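Local coordinates for protein putative dehydrogenase (Amycolatopsis orientalis, PDB 5A9T) that acts as an imine reductase, reducing imines to amines with NADPH as the likely hydride donor, at residues A[18-23]-A[64-69]; A[73-78]-A[91-96]. All blocks are in the same frame, centred on the assembly; numbering follows the deposited sequence.

Contact 1. Residues A[18-23]-A[64-69]; sequences SALAAA and LLVVCL
Leu20 reaches the strand through a single methyl, CD1, and every contact across the pair is apolar. CD1 lies 3.9 Å from Cys68 CB and 4.1 Å from Val66 CG1, with Cys68 SG slightly farther off, at 4.2 Å from Leu20 CD1. Leu20 has CG anti to its carbonyl carbon (chi1 -59°). Val66, in the strand, and Cys68, just past its end, both point toward the helix, while Val67 between them points away. In Val66, CG1 is anti to the backbone N (chi1 178°), which turns this branch to the Leu20 methyl. With one side chain meeting two, only 104 Å² is buried; Leu20 CA and Val66 CA stand 8.4 Å apart.

The backbone bonding lies elsewhere: the helix keeps its own ladder, as in Ala22 N to Ser18 O at 2.9 Å, and the strand bonds to strands 7-11 and 90-93. Leu20 packs beside Gly17, near the start of the helix; Gly14 and Gly17 bind NADP(+), absent from this chain, and with Gly12 are consistent with a Rossmann glycine motif. Helix 15-26 also rests on strand 7-11 through Ala21 and Val10, and Leu20 touches Leu94 after strand 90-93; strand 64-67 runs parallel between strands 7-11 and 90-93.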
ATOM      1  N   SER A  18       3.714 -28.905  -9.702  1.00 19.19           N
ATOM      2  CA  SER A  18       3.424 -29.931  -8.779  1.00 19.54           C
ATOM      3  C   SER A  18       2.292 -29.603  -7.813  1.00 17.65           C
ATOM      4  O   SER A  18       1.409 -30.419  -7.493  1.00 18.81           O
ATOM      5  CB  SER A  18       4.676 -30.240  -7.958  1.00 20.13           C
ATOM      6  OG  SER A  18       5.696 -30.762  -8.782  1.00 22.86           O
ATOM      7  N   ALA A  19       2.254 -28.326  -7.309  1.00 18.55           N
ATOM      8  CA  ALA A  19       1.147 -27.883  -6.468  1.00 16.89           C
ATOM      9  C   ALA A  19      -0.240 -27.903  -7.185  1.00 16.29           C
ATOM     10  O   ALA A  19      -1.222 -28.268  -6.643  1.00 17.18           O
ATOM     11  CB  ALA A  19       1.423 -26.507  -5.891  1.00 17.05           C
ATOM     12  N   LEU A  20      -0.201 -27.544  -8.463  1.00 17.26           N
ATOM     13  CA  LEU A  20      -1.403 -27.634  -9.260  1.00 14.29           C
ATOM     14  C   LEU A  20      -1.904 -29.066  -9.379  1.00 15.70           C
ATOM     15  O   LEU A  20      -3.064 -29.358  -9.181  1.00 16.96           O
ATOM     16  CB  LEU A  20      -1.175 -27.060 -10.656  1.00 15.13           C
ATOM     17  CG  LEU A  20      -0.747 -25.606 -10.770  1.00 16.92           C
ATOM     18  CD1 LEU A  20      -0.235 -25.117 -12.139  1.00 18.47           C
ATOM     19  CD2 LEU A  20      -1.802 -24.657 -10.279  1.00 19.41           C
ATOM     20  N   ALA A  21      -1.006 -29.967  -9.704  1.00 15.62           N
ATOM     21  CA  ALA A  21      -1.409 -31.313  -9.839  1.00 16.98           C
ATOM     22  C   ALA A  21      -1.914 -31.936  -8.524  1.00 17.32           C
ATOM     23  O   ALA A  21      -2.933 -32.590  -8.517  1.00 17.85           O
ATOM     24  CB  ALA A  21      -0.238 -32.119 -10.366  1.00 18.93           C
ATOM     25  N   ALA A  22      -1.247 -31.624  -7.412  1.00 18.43           N
ATOM     26  CA  ALA A  22      -1.682 -32.071  -6.127  1.00 20.17           C
ATOM     27  C   ALA A  22      -3.045 -31.577  -5.733  1.00 20.83           C
ATOM     28  O   ALA A  22      -3.879 -32.336  -5.276  1.00 22.57           O
ATOM     29  CB  ALA A  22      -0.675 -31.729  -5.061  1.00 22.28           C
ATOM     30  N   ALA A  23      -3.329 -30.280  -6.048  1.00 17.56           N
ATOM     31  CA  ALA A  23      -4.621 -29.738  -5.782  1.00 20.03           C
ATOM     32  C   ALA A  23      -5.680 -30.434  -6.596  1.00 17.73           C
ATOM     33  O   ALA A  23      -6.801 -30.671  -6.153  1.00 20.90           O
ATOM     34  CB  ALA A  23      -4.577 -28.240  -5.991  1.00 19.00           C
ATOM     35  N   LEU A  64      -8.594 -30.981 -21.031  1.00 14.04           N
ATOM     36  CA  LEU A  64      -8.042 -29.835 -20.279  1.00 13.73           C
ATOM     37  C   LEU A  64      -6.588 -30.075 -19.968  1.00 13.32           C
ATOM     38  O   LEU A  64      -6.225 -31.033 -19.282  1.00 14.82           O
ATOM     39  CB  LEU A  64      -8.847 -29.641 -18.976  1.00 14.15           C
ATOM     40  CG  LEU A  64      -8.283 -28.466 -18.118  1.00 15.47           C
ATOM     41  CD1 LEU A  64      -8.389 -27.178 -18.824  1.00 16.92           C
ATOM     42  CD2 LEU A  64      -9.021 -28.481 -16.807  1.00 16.24           C
ATOM     43  N   LEU A  65      -5.745 -29.227 -20.554  1.00 12.84           N
ATOM     44  CA  LEU A  65      -4.275 -29.298 -20.432  1.00 12.83           C
ATOM     45  C   LEU A  65      -3.850 -28.055 -19.654  1.00 13.51           C
ATOM     46  O   LEU A  65      -3.920 -26.949 -20.174  1.00 14.78           O
ATOM     47  CB  LEU A  65      -3.589 -29.320 -21.757  1.00 15.02           C
ATOM     48  CG  LEU A  65      -4.196 -30.327 -22.745  1.00 17.32           C
ATOM     49  CD1 LEU A  65      -3.636 -30.121 -24.176  1.00 19.40           C
ATOM     50  CD2 LEU A  65      -4.086 -31.806 -22.318  1.00 17.95           C
ATOM     51  N   VAL A  66      -3.405 -28.239 -18.423  1.00 12.67           N
ATOM     52  CA  VAL A  66      -2.878 -27.174 -17.556  1.00 12.74           C
ATOM     53  C   VAL A  66      -1.398 -27.086 -17.668  1.00 13.37           C
ATOM     54  O   VAL A  66      -0.718 -28.147 -17.419  1.00 14.99           O
ATOM     55  CB  VAL A  66      -3.303 -27.438 -16.119  1.00 14.78           C
ATOM     56  CG1 VAL A  66      -2.728 -26.385 -15.183  1.00 17.93           C
ATOM     57  CG2 VAL A  66      -4.814 -27.357 -15.965  1.00 15.24           C
ATOM     58  N   VAL A  67      -0.844 -26.033 -18.261  1.00 13.79           N
ATOM     59  CA  VAL A  67       0.561 -25.978 -18.635  1.00 14.54           C
ATOM     60  C   VAL A  67       1.265 -25.007 -17.659  1.00 16.06           C
ATOM     61  O   VAL A  67       0.819 -23.851 -17.523  1.00 17.32           O
ATOM     62  CB  VAL A  67       0.724 -25.613 -20.077  1.00 14.89           C
ATOM     63  CG1 VAL A  67       2.210 -25.573 -20.430  1.00 17.29           C
ATOM     64  CG2 VAL A  67       0.034 -26.587 -20.991  1.00 15.76           C
ATOM     65  N   CYS A  68       2.388 -25.438 -17.063  1.00 15.16           N
ATOM     66  CA  CYS A  68       3.175 -24.593 -16.156  1.00 16.10           C
ATOM     67  C   CYS A  68       4.648 -24.972 -16.339  1.00 17.71           C
ATOM     68  O   CYS A  68       5.252 -25.704 -15.525  1.00 18.92           O
ATOM     69  CB  CYS A  68       2.648 -24.768 -14.761  1.00 15.83           C
ATOM     70  SG  CYS A  68       3.295 -23.508 -13.620  1.00 22.72           S
ATOM     71  N   LEU A  69       5.197 -24.477 -17.454  1.00 19.23           N
ATOM     72  CA  LEU A  69       6.586 -24.870 -17.871  1.00 19.84           C
ATOM     73  C   LEU A  69       7.561 -23.982 -17.157  1.00 20.88           C
ATOM     74  O   LEU A  69       7.228 -22.932 -16.673  1.00 22.99           O
ATOM     75  CB  LEU A  69       6.739 -24.744 -19.365  1.00 18.76           C
ATOM     76  CG  LEU A  69       5.824 -25.637 -20.229  1.00 19.88           C
ATOM     77  CD1 LEU A  69       5.965 -25.148 -21.659  1.00 21.85           C
ATOM     78  CD2 LEU A  69       6.078 -27.076 -20.156  1.00 22.60           C
TER

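Contact 2. Residues A[73-78]-A[91-96]; sequences DALYSA and VVNLNS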
ATOM      1  N   ASP A  73      11.601 -22.297 -21.032  1.00 24.94           N
ATOM      2  CA  ASP A  73      11.043 -23.257 -21.983  1.00 24.33           C
ATOM      3  C   ASP A  73       9.938 -22.417 -22.648  1.00 28.26           C
ATOM      4  O   ASP A  73       9.697 -21.190 -22.316  1.00 31.13           O
ATOM      5  CB  ASP A  73      10.456 -24.419 -21.208  1.00 23.30           C
ATOM      6  CG  ASP A  73      10.229 -25.711 -22.046  1.00 22.90           C
ATOM      7  OD1 ASP A  73      10.408 -25.784 -23.357  1.00 23.20           O
ATOM      8  OD2 ASP A  73       9.852 -26.767 -21.494  1.00 23.51           O
ATOM      9  N   ALA A  74       9.322 -23.056 -23.611  1.00 24.78           N
ATOM     10  CA  ALA A  74       8.352 -22.406 -24.505  1.00 22.23           C
ATOM     11  C   ALA A  74       7.300 -23.453 -24.849  1.00 23.34           C
ATOM     12  O   ALA A  74       7.586 -24.583 -25.236  1.00 24.12           O
ATOM     13  CB  ALA A  74       8.874 -21.994 -25.801  1.00 24.17           C
ATOM     14  N   LEU A  75       6.070 -23.004 -24.836  1.00 23.65           N
ATOM     15  CA  LEU A  75       4.976 -23.922 -25.189  1.00 24.28           C
ATOM     16  C   LEU A  75       5.112 -24.497 -26.563  1.00 24.22           C
ATOM     17  O   LEU A  75       4.839 -25.690 -26.756  1.00 22.66           O
ATOM     18  CB  LEU A  75       3.680 -23.071 -25.174  1.00 29.60           C
ATOM     19  CG  LEU A  75       2.350 -23.594 -25.149  1.00 32.30           C
ATOM     20  CD1 LEU A  75       2.323 -24.281 -23.802  1.00 31.92           C
ATOM     21  CD2 LEU A  75       1.281 -22.513 -25.216  1.00 31.91           C
ATOM     22  N   TYR A  76       5.517 -23.716 -27.564  1.00 21.74           N
ATOM     23  CA  TYR A  76       5.594 -24.225 -28.887  1.00 22.74           C
ATOM     24  C   TYR A  76       6.575 -25.431 -28.929  1.00 20.96           C
ATOM     25  O   TYR A  76       6.450 -26.292 -29.831  1.00 25.13           O
ATOM     26  CB  TYR A  76       5.933 -23.183 -29.999  1.00 22.71           C
ATOM     27  CG  TYR A  76       7.255 -22.525 -29.894  1.00 25.62           C
ATOM     28  CD1 TYR A  76       8.409 -23.090 -30.518  1.00 27.64           C
ATOM     29  CD2 TYR A  76       7.418 -21.331 -29.200  1.00 27.62           C
ATOM     30  CE1 TYR A  76       9.679 -22.519 -30.333  1.00 29.39           C
ATOM     31  CE2 TYR A  76       8.703 -20.771 -29.048  1.00 29.21           C
ATOM     32  CZ  TYR A  76       9.826 -21.360 -29.645  1.00 32.57           C
ATOM     33  OH  TYR A  76      11.095 -20.754 -29.473  1.00 28.39           O
ATOM     34  N   SER A  77       7.627 -25.322 -28.091  1.00 21.18           N
ATOM     35  CA  SER A  77       8.642 -26.373 -28.066  1.00 20.04           C
ATOM     36  C   SER A  77       8.218 -27.595 -27.260  1.00 19.69           C
ATOM     37  O   SER A  77       8.280 -28.731 -27.780  1.00 21.93           O
ATOM     38  CB  SER A  77       9.954 -25.833 -27.513  1.00 22.59           C
ATOM     39  OG  SER A  77      10.915 -26.901 -27.288  1.00 26.37           O
ATOM     40  N   ALA A  78       7.739 -27.422 -26.023  1.00 18.84           N
ATOM     41  CA  ALA A  78       7.284 -28.552 -25.218  1.00 17.53           C
ATOM     42  C   ALA A  78       6.136 -29.305 -25.838  1.00 19.02           C
ATOM     43  O   ALA A  78       6.126 -30.544 -25.763  1.00 21.24           O
ATOM     44  CB  ALA A  78       6.912 -28.060 -23.838  1.00 19.83           C
ATOM     45  N   VAL A  91      -5.803 -25.523 -23.788  1.00 13.19           N
ATOM     46  CA  VAL A  91      -4.589 -25.177 -23.004  1.00 13.32           C
ATOM     47  C   VAL A  91      -4.957 -24.049 -22.073  1.00 12.94           C
ATOM     48  O   VAL A  91      -5.409 -22.986 -22.517  1.00 12.99           O
ATOM     49  CB  VAL A  91      -3.467 -24.823 -23.930  1.00 13.52           C
ATOM     50  CG1 VAL A  91      -2.360 -24.112 -23.118  1.00 15.02           C
ATOM     51  CG2 VAL A  91      -2.911 -26.077 -24.677  1.00 15.33           C
ATOM     52  N   VAL A  92      -4.709 -24.253 -20.778  1.00 13.45           N
ATOM     53  CA  VAL A  92      -4.693 -23.224 -19.756  1.00 13.31           C
ATOM     54  C   VAL A  92      -3.252 -23.034 -19.384  1.00 13.36           C
ATOM     55  O   VAL A  92      -2.640 -23.902 -18.730  1.00 14.07           O
ATOM     56  CB  VAL A  92      -5.563 -23.580 -18.594  1.00 13.64           C
ATOM     57  CG1 VAL A  92      -5.521 -22.492 -17.509  1.00 16.21           C
ATOM     58  CG2 VAL A  92      -6.996 -23.779 -18.983  1.00 17.24           C
ATOM     59  N   ASN A  93      -2.658 -21.913 -19.841  1.00 13.90           N
ATOM     60  CA  ASN A  93      -1.282 -21.617 -19.638  1.00 14.72           C
ATOM     61  C   ASN A  93      -1.086 -20.726 -18.435  1.00 15.12           C
ATOM     62  O   ASN A  93      -1.484 -19.574 -18.499  1.00 15.58           O
ATOM     63  CB  ASN A  93      -0.748 -20.914 -20.867  1.00 16.63           C
ATOM     64  CG  ASN A  93       0.777 -20.756 -20.829  1.00 19.14           C
ATOM     65  OD1 ASN A  93       1.449 -21.087 -19.863  1.00 20.14           O
ATOM     66  ND2 ASN A  93       1.355 -20.197 -21.965  1.00 21.15           N
ATOM     67  N   LEU A  94      -0.385 -21.270 -17.444  1.00 15.34           N
ATOM     68  CA  LEU A  94      -0.196 -20.543 -16.152  1.00 16.34           C
ATOM     69  C   LEU A  94       1.196 -20.006 -16.041  1.00 18.38           C
ATOM     70  O   LEU A  94       1.565 -19.522 -14.936  1.00 19.36           O
ATOM     71  CB  LEU A  94      -0.623 -21.399 -15.027  1.00 15.61           C
ATOM     72  CG  LEU A  94      -2.059 -21.839 -15.021  1.00 17.95           C
ATOM     73  CD1 LEU A  94      -2.403 -22.757 -13.867  1.00 18.83           C
ATOM     74  CD2 LEU A  94      -3.041 -20.657 -15.023  1.00 19.44           C
ATOM     75  N   ASN A  95       1.963 -19.914 -17.104  1.00 18.28           N
ATOM     76  CA  ASN A  95       3.336 -19.312 -16.948  1.00 20.15           C
ATOM     77  C   ASN A  95       3.816 -18.558 -18.123  1.00 24.65           C
ATOM     78  O   ASN A  95       4.998 -18.750 -18.557  1.00 26.09           O
ATOM     79  CB  ASN A  95       4.344 -20.316 -16.402  1.00 20.81           C
ATOM     80  CG  ASN A  95       5.674 -19.683 -15.905  1.00 24.07           C
ATOM     81  OD1 ASN A  95       5.664 -18.593 -15.424  1.00 27.46           O
ATOM     82  ND2 ASN A  95       6.813 -20.367 -16.130  1.00 26.36           N
ATOM     83  N   SER A  96       2.976 -17.700 -18.692  1.00 24.00           N
ATOM     84  CA  SER A  96       3.494 -16.848 -19.748  1.00 24.38           C
ATOM     85  C   SER A  96       4.426 -15.775 -19.108  1.00 26.12           C
ATOM     86  O   SER A  96       4.197 -15.222 -18.035  1.00 31.69           O
ATOM     87  CB  SER A  96       2.480 -16.124 -20.552  1.00 25.54           C
ATOM     88  OG  SER A  96       1.681 -16.937 -21.360  1.00 27.28           O
TER
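The flat amide of Asn93 faces Leu75 with its nitrogen end: methyl CD2 of Leu75 stands 4.0 Å from Asn93 ND2, well out of the amide plane. On the other side of that plane the backbone N of Asn95 bonds to Asn93 OD1 at 3.0 Å. This bond is nearly straight at the hydrogen (166°), yet its donor sits 43° out of the carbonyl plane and so misses the lone-pair direction. The result is an Asx turn spanning Asn93 to Asn95 at the end of strand 90-93.

Leu75 gets to the strand because its CG is anti to the backbone N (chi1 -165°), and the same CD2 passes Val91 CG1 more loosely, at 4.5 Å. Val91 and Asn93 thus show the helix an apolar and a polar group from one strand face. Leu75 also touches Ala105 and Trp108 of helix 99-111 and Val67 of strand 64-67.

The buried amide has polar partners at both ends, since ND2 also bonds to Tyr116 OH; its rotation is therefore well defined, and it probably helps position Asn95, an NADP(+)-binding residue, as a second-shell group.

Both contacts are buried and share the Rossmann sheet, but they lie on opposite faces of it: in contact 1 helix 15-26 covers Val66, whereas Val67 turns the other way to meet Leu75 of contact 2, its CG1 being 3.6 Å from Leu75 CD1. Strands 64-67 and 90-93 are parallel neighbours, joined for instance by Val67 N and Val92 O at 2.8 Å. Contact 1 is wholly apolar beneath the helix that follows the glycine-rich turn; contact 2 admits a buried amide, held by the turn that follows its strand. At the C-terminal ends of the two strands a probable hydrogen bond of 2.7 Å from Asn95 ND2 to Leu69 O ties the segments together beside the cofactor site.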